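Local coordinates for protein Adenylate/guanylate cyclase/hydrolase, alpha/beta fold family (Ruegeria pomeroyi, PDB 3MR7) that probably acts as an adenylate cyclase, this chain being the N-terminal nucleotide-cyclase catalytic domain of a longer protein that also carries an alpha/beta-hydrolase domain, at residues 77-82 against 146-151; 137-142 against 166-171; 125-128 against 132-135. All coordinates share one frame; numbering follows the deposited sequence. Where two conformers were deposited one is given.

In the fold
The three contacts show how one mixed sheet gathers its surrounding elements. Strand 132-135 supplies one side of contact 3 and pairs antiparallel with strand 161-170, which supplies one side of contact 2, helix 136-142 the other. The centres of these two contacts lie about 9 Å apart, and Trp168 O meets Val134 N at 2.8 Å, a probable hydrogen bond. The centre of contact 1 is about 12 Å from both. It is joined to contact 2 where Thr151 N approaches Gln169 O at 2.9 Å, and to contact 3 where Phe150 packs on Val134. Contact 3 is buried and reaches the second subunit, whereas contacts 1 and 2 lie at the surface and touch no other chain.

Contact 1: 77-82 against 146-151; sequences IQQAMQ and VSEPFT
The Gln79 amide and the Glu148 carboxylate come together nearly coplanar between helix 67-84, the second helix of the beta-alpha-beta-beta-alpha-beta core known from class III nucleotide cyclases, and the loop that leads from helix 136-142 into strand 151-158. The polar interaction between the segments is a single hydrogen bond, from Gln79 NE2 to Glu148 OE2 at 2.5 Å. The backbones stay well apart, with 10.9 Å between Gln79 CA and Glu148 CA, so the two side chains bridge the distance from opposite directions. Gln79 does so with an extended chain beyond CG (chi2 160°), while Glu148 bends at its second torsion and brings its carboxylate round to the amide. The planes of the flat groups differ by 8°. The carboxylate oxygen lies in the amide plane and accepts with its anti lone pair, the one turned away from OE1, although the N-H...O angle of 138° is far from straight.

A second polar partner lies within the loop, where Ser147 OG makes a weak hydrogen bond to Glu148 OE1. The carboxylate is thus engaged through both oxygens, by a different donor at each.

Nonpolar packing comes from outside the two segments. Trp170 of strand 161-170 touches both Gln79 and Glu148, and Leu75, one helical turn before Gln79, also meets Glu148. The next residue back from Gln79, buried Gln78, uses NE2 to donate to two backbone oxygens, Ala131 O and Tyr96 O.

Contact 2: 137-142 against 166-171; sequences IVHQIT and RVWQWV
His139 lays its imidazole flat over the indole of Trp168, a face-to-face stack by which the short helix 136-142 packs at the surface against strand 161-170 of the cyclase domain's mixed sheet. The ring planes differ by only 6°, and the centroid of the imidazole is 3.9 Å from that of the six-membered indole ring. The two side chains cross at about a right angle. His139 ND1 sits over the indole near the bond shared by its two rings, 3.7 Å from Trp168 CE2, while CE1 reaches outward to 3.8 Å from Trp168 CZ3. Nearer the helix, His139 CB lies above the pyrrole part in a CH-pi contact, 3.9 Å from the centroid of the five-membered ring of Trp168. The methylene and the imidazole therefore share one face of the indole. With CG trans to its own backbone nitrogen (chi1 -173°), the histidine ring swings off the helix and over the strand.

Trp168 NE1 also donates to Asp136 OD1 at the start of the same helix, a bond that should restrict rotation of the ring beneath the histidine. Around the stack, strand 161-170 runs between two antiparallel partners: Trp168 shares backbone hydrogen bonds with Val134 of strand 132-135, which His139 also touches, and its side chain meets Asp152 of strand 151-158 on the other flank.

Contact 3: 125-128 against 132-135; sequences AISE and ICVS
Ser127 and Cys133 pack against each other across the last loop of a beta-alpha-beta crossover, which runs from strand 96-107 through helix 115-126 to the parallel strand 132-135. Ser127 is the first residue to leave helical backbone angles, and only three residues separate the two segments, so the helix end and the strand start are drawn close, with 5.3 Å between Ser127 CA and Cys133 CA.

One torsion directs a hydroxyl to a carbonyl, the other a sulfur to the serine backbone. At Ser127 the hydroxyl stands trans to the backbone nitrogen (chi1 171°), which puts OG beside its own carbonyl carbon and within reach of the carbonyl of the following residue: it donates to Glu128 O at 3.1 Å, tilted 27° from the carbonyl plane. That leaves the methylene to face the strand. OG also comes near the strand backbone, 3.8 Å from Ile132 N, without forming a hydrogen bond there. Cys133 turns its sulfur trans to its carbonyl carbon (chi1 -81°), sending SG alongside the serine backbone.

The site is buried, and Val167 and Gln169 of strand 161-170 also touch the cysteine. Just before Ser127, Ile126 O accepts a hydrogen bond from Arg122 NH2 of the second subunit, so the helix end belongs to the dimer interface. Across the contact itself the meeting is van der Waals in kind: Cys133 SG lies 3.4 Å from Ser127 CA and 3.6 Å from Ser127 CB.

Contact 1: 77-82 against 146-151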
loop_
_atom_site.group_PDB
_atom_site.type_symbol
_atom_site.label_atom_id
_atom_site.label_comp_id
_atom_site.label_asym_id
_atom_site.label_seq_id
_atom_site.Cartn_x
_atom_site.Cartn_y
_atom_site.Cartn_z
ATOM N N ILE A 77 7.596 -13.997 -12.176
ATOM C CA ILE A 77 8.050 -13.515 -10.891
ATOM C C ILE A 77 7.211 -13.973 -9.679
ATOM O O ILE A 77 7.749 -14.553 -8.749
ATOM C CB ILE A 77 8.112 -11.991 -10.914
ATOM C CG1 ILE A 77 9.107 -11.547 -11.981
ATOM C CG2 ILE A 77 8.498 -11.441 -9.527
ATOM C CD1 ILE A 77 9.257 -10.054 -12.092
ATOM N N GLN A 78 5.905 -13.704 -9.697
ATOM C CA GLN A 78 5.031 -14.014 -8.581
ATOM C C GLN A 78 4.908 -15.512 -8.315
ATOM O O GLN A 78 4.880 -15.938 -7.176
ATOM C CB GLN A 78 3.653 -13.392 -8.795
ATOM C CG GLN A 78 3.675 -11.898 -8.825
ATOM C CD GLN A 78 4.230 -11.318 -7.523
ATOM O OE1 GLN A 78 5.351 -11.648 -7.113
ATOM N NE2 GLN A 78 3.443 -10.446 -6.864
ATOM N N GLN A 79 4.857 -16.319 -9.360
ATOM C CA GLN A 79 4.851 -17.770 -9.175
ATOM C C GLN A 79 6.156 -18.357 -8.616
ATOM O O GLN A 79 6.135 -19.370 -7.898
ATOM C CB GLN A 79 4.487 -18.475 -10.468
ATOM C CG GLN A 79 3.055 -18.241 -10.915
ATOM C CD GLN A 79 2.890 -18.539 -12.384
ATOM O OE1 GLN A 79 3.858 -18.876 -13.071
ATOM N NE2 GLN A 79 1.672 -18.416 -12.878
ATOM N N ALA A 80 7.291 -17.739 -8.941
ATOM C CA ALA A 80 8.546 -18.250 -8.435
ATOM C C ALA A 80 8.663 -17.836 -6.965
ATOM O O ALA A 80 9.218 -18.556 -6.129
ATOM C CB ALA A 80 9.700 -17.714 -9.239
HETATM N N MSE A 81 8.121 -16.670 -6.656
HETATM C CA MSE A 81 8.236 -16.155 -5.309
HETATM C C MSE A 81 7.398 -16.989 -4.384
HETATM O O MSE A 81 7.754 -17.142 -3.217
HETATM C CB MSE A 81 7.827 -14.688 -5.225
HETATM C CG MSE A 81 8.850 -13.774 -5.858
HETATM SE SE MSE A 81 10.469 -13.649 -4.751
HETATM C CE MSE A 81 9.752 -12.486 -3.348
ATOM N N GLN A 82 6.294 -17.535 -4.899
ATOM C CA GLN A 82 5.497 -18.439 -4.079
ATOM C C GLN A 82 6.323 -19.669 -3.703
ATOM O O GLN A 82 6.291 -20.107 -2.563
ATOM C CB GLN A 82 4.168 -18.841 -4.747
ATOM C CG GLN A 82 3.577 -20.148 -4.195
ATOM C CD GLN A 82 2.106 -20.335 -4.554
ATOM O OE1 GLN A 82 1.646 -19.879 -5.600
ATOM N NE2 GLN A 82 1.364 -21.020 -3.687
ATOM N N VAL A 146 -3.381 -15.758 -21.443
ATOM C CA VAL A 146 -2.871 -16.309 -20.206
ATOM C C VAL A 146 -3.929 -17.229 -19.610
ATOM O O VAL A 146 -5.078 -16.826 -19.469
ATOM C CB VAL A 146 -2.562 -15.165 -19.220
ATOM C CG1 VAL A 146 -2.229 -15.709 -17.863
ATOM C CG2 VAL A 146 -1.426 -14.298 -19.737
ATOM N N SER A 147 -3.553 -18.454 -19.254
ATOM C CA SER A 147 -4.501 -19.389 -18.625
ATOM C C SER A 147 -4.915 -18.964 -17.221
ATOM O O SER A 147 -6.033 -19.254 -16.779
ATOM C CB SER A 147 -3.909 -20.790 -18.560
ATOM O OG SER A 147 -2.512 -20.684 -18.386
ATOM N N GLU A 148 -4.006 -18.298 -16.518
ATOM C CA GLU A 148 -4.268 -17.814 -15.170
ATOM C C GLU A 148 -5.488 -16.893 -15.130
ATOM O O GLU A 148 -5.643 -16.007 -15.976
ATOM C CB GLU A 148 -3.047 -17.096 -14.613
ATOM C CG GLU A 148 -1.920 -18.004 -14.198
ATOM C CD GLU A 148 -0.922 -18.248 -15.289
ATOM O OE1 GLU A 148 -1.327 -18.272 -16.470
ATOM O OE2 GLU A 148 0.272 -18.419 -14.963
ATOM N N PRO A 149 -6.371 -17.116 -14.149
ATOM C CA PRO A 149 -7.627 -16.373 -14.018
ATOM C C PRO A 149 -7.498 -15.056 -13.236
ATOM O O PRO A 149 -6.705 -14.934 -12.305
ATOM C CB PRO A 149 -8.507 -17.344 -13.237
ATOM C CG PRO A 149 -7.540 -18.083 -12.367
ATOM C CD PRO A 149 -6.270 -18.215 -13.168
ATOM N N PHE A 150 -8.307 -14.078 -13.626
ATOM C CA PHE A 150 -8.379 -12.804 -12.937
ATOM C C PHE A 150 -9.780 -12.566 -12.461
ATOM O O PHE A 150 -10.717 -13.081 -13.033
ATOM C CB PHE A 150 -7.975 -11.664 -13.867
ATOM C CG PHE A 150 -6.515 -11.574 -14.067
ATOM C CD1 PHE A 150 -5.788 -10.580 -13.452
ATOM C CD2 PHE A 150 -5.856 -12.535 -14.811
ATOM C CE1 PHE A 150 -4.431 -10.512 -13.614
ATOM C CE2 PHE A 150 -4.514 -12.481 -14.967
ATOM C CZ PHE A 150 -3.784 -11.464 -14.365
ATOM N N THR A 151 -9.898 -11.745 -11.430
ATOM C CA THR A 151 -11.155 -11.420 -10.833
ATOM C C THR A 151 -11.388 -9.916 -10.812
ATOM O O THR A 151 -10.556 -9.177 -10.305
ATOM C CB THR A 151 -11.093 -11.822 -9.401
ATOM O OG1 THR A 151 -10.903 -13.232 -9.348
ATOM C CG2 THR A 151 -12.371 -11.416 -8.690
#

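Contact 2: 137-142 against 166-171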
loop_
_atom_site.group_PDB
_atom_site.type_symbol
_atom_site.label_atom_id
_atom_site.label_comp_id
_atom_site.label_asym_id
_atom_site.label_seq_id
_atom_site.Cartn_x
_atom_site.Cartn_y
_atom_site.Cartn_z
ATOM N N ILE A 137 -8.025 -2.195 -19.312
ATOM C CA ILE A 137 -7.447 -2.195 -20.648
ATOM C C ILE A 137 -6.507 -3.403 -20.769
ATOM O O ILE A 137 -6.533 -4.111 -21.788
ATOM C CB ILE A 137 -6.599 -0.967 -20.921
ATOM C CG1 ILE A 137 -7.393 0.297 -20.856
ATOM C CG2 ILE A 137 -6.046 -1.001 -22.284
ATOM C CD1 ILE A 137 -6.432 1.479 -20.757
ATOM N N VAL A 138 -5.658 -3.633 -19.757
ATOM C CA VAL A 138 -4.667 -4.709 -19.869
ATOM C C VAL A 138 -5.401 -6.017 -19.951
ATOM O O VAL A 138 -5.059 -6.907 -20.733
ATOM C CB VAL A 138 -3.657 -4.769 -18.706
ATOM C CG1 VAL A 138 -3.005 -6.125 -18.643
ATOM C CG2 VAL A 138 -2.583 -3.707 -18.866
ATOM N N HIS A 139 -6.457 -6.112 -19.160
ATOM C CA HIS A 139 -7.220 -7.350 -19.100
ATOM C C HIS A 139 -7.909 -7.721 -20.405
ATOM O O HIS A 139 -7.951 -8.897 -20.743
ATOM C CB HIS A 139 -8.251 -7.317 -17.987
ATOM C CG HIS A 139 -8.937 -8.625 -17.803
ATOM N ND1 HIS A 139 -10.225 -8.857 -18.249
ATOM C CD2 HIS A 139 -8.511 -9.785 -17.267
ATOM C CE1 HIS A 139 -10.556 -10.097 -17.965
ATOM N NE2 HIS A 139 -9.534 -10.689 -17.370
ATOM N N GLN A 140 -8.449 -6.738 -21.125
ATOM C CA GLN A 140 -9.203 -7.037 -22.342
ATOM C C GLN A 140 -8.246 -7.577 -23.397
ATOM O O GLN A 140 -8.645 -8.342 -24.273
ATOM C CB GLN A 140 -9.953 -5.816 -22.871
ATOM C CG GLN A 140 -10.900 -5.187 -21.887
ATOM C CD GLN A 140 -11.824 -4.164 -22.525
ATOM O OE1 GLN A 140 -11.914 -3.029 -22.052
ATOM N NE2 GLN A 140 -12.522 -4.558 -23.609
ATOM N N ILE A 141 -6.971 -7.215 -23.274
ATOM C CA ILE A 141 -5.958 -7.604 -24.260
ATOM C C ILE A 141 -5.291 -8.914 -23.906
ATOM O O ILE A 141 -4.814 -9.624 -24.795
ATOM C CB ILE A 141 -4.820 -6.550 -24.365
ATOM C CG1 ILE A 141 -5.309 -5.252 -24.989
ATOM C CG2 ILE A 141 -3.655 -7.086 -25.158
ATOM C CD1 ILE A 141 -4.247 -4.254 -25.112
ATOM N N THR A 142 -5.241 -9.238 -22.607
ATOM C CA THR A 142 -4.428 -10.377 -22.167
ATOM C C THR A 142 -5.211 -11.617 -21.730
ATOM O O THR A 142 -4.673 -12.721 -21.752
ATOM C CB THR A 142 -3.447 -9.965 -21.061
ATOM O OG1 THR A 142 -4.172 -9.291 -20.039
ATOM C CG2 THR A 142 -2.413 -9.003 -21.605
ATOM N N ARG A 166 -11.255 0.327 -13.715
ATOM C CA ARG A 166 -11.708 -0.996 -13.324
ATOM C C ARG A 166 -10.471 -1.885 -13.230
ATOM O O ARG A 166 -9.689 -1.974 -14.160
ATOM C CB ARG A 166 -12.757 -1.544 -14.305
ATOM C CG ARG A 166 -13.158 -3.004 -14.065
ATOM C CD ARG A 166 -14.606 -3.354 -14.546
ATOM N NE ARG A 166 -15.601 -3.267 -13.467
ATOM C CZ ARG A 166 -16.489 -2.286 -13.343
ATOM N NH1 ARG A 166 -16.528 -1.316 -14.248
ATOM N NH2 ARG A 166 -17.343 -2.273 -12.328
ATOM N N VAL A 167 -10.301 -2.521 -12.079
ATOM C CA VAL A 167 -9.093 -3.246 -11.757
ATOM C C VAL A 167 -9.347 -4.746 -11.611
ATOM O O VAL A 167 -10.270 -5.183 -10.912
ATOM C CB VAL A 167 -8.482 -2.653 -10.459
ATOM C CG1 VAL A 167 -7.355 -3.500 -9.925
ATOM C CG2 VAL A 167 -8.020 -1.212 -10.720
ATOM N N TRP A 168 -8.522 -5.529 -12.291
ATOM C CA TRP A 168 -8.618 -6.979 -12.239
ATOM C C TRP A 168 -7.410 -7.492 -11.498
ATOM O O TRP A 168 -6.302 -6.950 -11.628
ATOM C CB TRP A 168 -8.609 -7.542 -13.647
ATOM C CG TRP A 168 -9.788 -7.116 -14.430
ATOM C CD1 TRP A 168 -9.984 -5.907 -15.030
ATOM C CD2 TRP A 168 -10.947 -7.894 -14.699
ATOM N NE1 TRP A 168 -11.196 -5.883 -15.655
ATOM C CE2 TRP A 168 -11.813 -7.090 -15.467
ATOM C CE3 TRP A 168 -11.335 -9.206 -14.376
ATOM C CZ2 TRP A 168 -13.059 -7.548 -15.911
ATOM C CZ3 TRP A 168 -12.559 -9.659 -14.817
ATOM C CH2 TRP A 168 -13.418 -8.834 -15.571
ATOM N N GLN A 169 -7.618 -8.550 -10.732
ATOM C CA GLN A 169 -6.560 -9.094 -9.901
ATOM C C GLN A 169 -6.405 -10.593 -9.998
ATOM O O GLN A 169 -7.368 -11.347 -10.086
ATOM C CB GLN A 169 -6.788 -8.725 -8.434
ATOM C CG GLN A 169 -5.662 -9.156 -7.510
ATOM C CD GLN A 169 -5.920 -8.751 -6.089
ATOM O OE1 GLN A 169 -6.813 -9.293 -5.440
ATOM N NE2 GLN A 169 -5.152 -7.783 -5.589
ATOM N N TRP A 170 -5.163 -11.022 -9.942
ATOM C CA TRP A 170 -4.850 -12.418 -9.878
ATOM C C TRP A 170 -4.058 -12.661 -8.616
ATOM O O TRP A 170 -3.144 -11.907 -8.281
ATOM C CB TRP A 170 -4.012 -12.786 -11.082
ATOM C CG TRP A 170 -3.392 -14.120 -10.971
ATOM C CD1 TRP A 170 -3.911 -15.314 -11.389
ATOM C CD2 TRP A 170 -2.118 -14.409 -10.416
ATOM N NE1 TRP A 170 -3.034 -16.330 -11.119
ATOM C CE2 TRP A 170 -1.923 -15.800 -10.524
ATOM C CE3 TRP A 170 -1.112 -13.623 -9.853
ATOM C CZ2 TRP A 170 -0.779 -16.415 -10.083
ATOM C CZ3 TRP A 170 0.001 -14.226 -9.414
ATOM C CH2 TRP A 170 0.170 -15.614 -9.527
ATOM N N VAL A 171 -4.431 -13.700 -7.892
ATOM C CA VAL A 171 -3.646 -14.130 -6.756
ATOM C C VAL A 171 -3.219 -15.536 -7.016
ATOM O O VAL A 171 -3.881 -16.269 -7.726
ATOM C CB VAL A 171 -4.426 -14.105 -5.431
ATOM C CG1 VAL A 171 -5.139 -12.787 -5.265
ATOM C CG2 VAL A 171 -5.402 -15.263 -5.366
#

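Contact 3: 125-128 against 132-135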
loop_
_atom_site.group_PDB
_atom_site.type_symbol
_atom_site.label_atom_id
_atom_site.label_comp_id
_atom_site.label_asym_id
_atom_site.label_seq_id
_atom_site.Cartn_x
_atom_site.Cartn_y
_atom_site.Cartn_z
ATOM N N ALA A 125 0.161 -0.384 -5.700
ATOM C CA ALA A 125 -0.068 -0.056 -4.308
ATOM C C ALA A 125 -1.311 -0.723 -3.721
ATOM O O ALA A 125 -1.324 -1.084 -2.559
ATOM C CB ALA A 125 -0.148 1.454 -4.147
ATOM N N ILE A 126 -2.365 -0.880 -4.506
ATOM C CA ILE A 126 -3.559 -1.516 -3.967
ATOM C C ILE A 126 -3.547 -3.023 -4.185
ATOM O O ILE A 126 -4.345 -3.721 -3.591
ATOM C CB ILE A 126 -4.816 -0.979 -4.614
ATOM C CG1 ILE A 126 -4.871 -1.531 -6.048
ATOM C CG2 ILE A 126 -4.887 0.581 -4.458
ATOM C CD1 ILE A 126 -5.889 -0.935 -6.908
ATOM N N SER A 127 -2.647 -3.524 -5.025
ATOM C CA SER A 127 -2.563 -4.959 -5.277
ATOM C C SER A 127 -2.335 -5.729 -3.993
ATOM O O SER A 127 -1.642 -5.260 -3.111
ATOM C CB SER A 127 -1.403 -5.261 -6.217
ATOM O OG SER A 127 -1.194 -6.655 -6.296
ATOM N N GLU A 128 -2.883 -6.924 -3.865
ATOM C CA GLU A 128 -2.527 -7.621 -2.661
ATOM C C GLU A 128 -1.169 -8.278 -2.756
ATOM O O GLU A 128 -0.658 -8.518 -3.835
ATOM C CB GLU A 128 -3.639 -8.479 -2.065
ATOM C CG GLU A 128 -4.016 -9.752 -2.717
ATOM C CD GLU A 128 -5.318 -10.276 -2.099
ATOM O OE1 GLU A 128 -6.087 -9.444 -1.553
ATOM O OE2 GLU A 128 -5.573 -11.501 -2.142
ATOM N N ILE A 132 -1.014 -9.737 -8.587
ATOM C CA ILE A 132 -0.789 -8.830 -9.683
ATOM C C ILE A 132 -2.111 -8.133 -9.994
ATOM O O ILE A 132 -3.107 -8.800 -10.210
ATOM C CB ILE A 132 -0.440 -9.581 -10.953
ATOM C CG1 ILE A 132 0.727 -10.524 -10.744
ATOM C CG2 ILE A 132 -0.126 -8.605 -12.047
ATOM C CD1 ILE A 132 1.108 -11.256 -12.007
ATOM N N CYS A 133 -2.131 -6.801 -10.019
ATOM C CA CYS A 133 -3.331 -6.058 -10.418
ATOM C C CYS A 133 -3.112 -5.410 -11.770
ATOM O O CYS A 133 -2.091 -4.776 -11.990
ATOM C CB CYS A 133 -3.687 -4.993 -9.390
ATOM S SG CYS A 133 -4.566 -5.630 -7.980
ATOM N N VAL A 134 -4.056 -5.583 -12.680
ATOM C CA VAL A 134 -3.926 -4.999 -14.017
ATOM C C VAL A 134 -5.145 -4.158 -14.323
ATOM O O VAL A 134 -6.249 -4.438 -13.852
ATOM C CB VAL A 134 -3.789 -6.078 -15.078
ATOM C CG1 VAL A 134 -2.924 -7.204 -14.518
ATOM C CG2 VAL A 134 -5.176 -6.617 -15.486
ATOM N N SER A 135 -4.966 -3.100 -15.084
ATOM C CA SER A 135 -6.119 -2.293 -15.404
ATOM C C SER A 135 -6.982 -3.119 -16.353
ATOM O O SER A 135 -6.537 -4.150 -16.881
ATOM C CB SER A 135 -5.699 -1.002 -16.079
ATOM O OG SER A 135 -5.185 -1.294 -17.371
#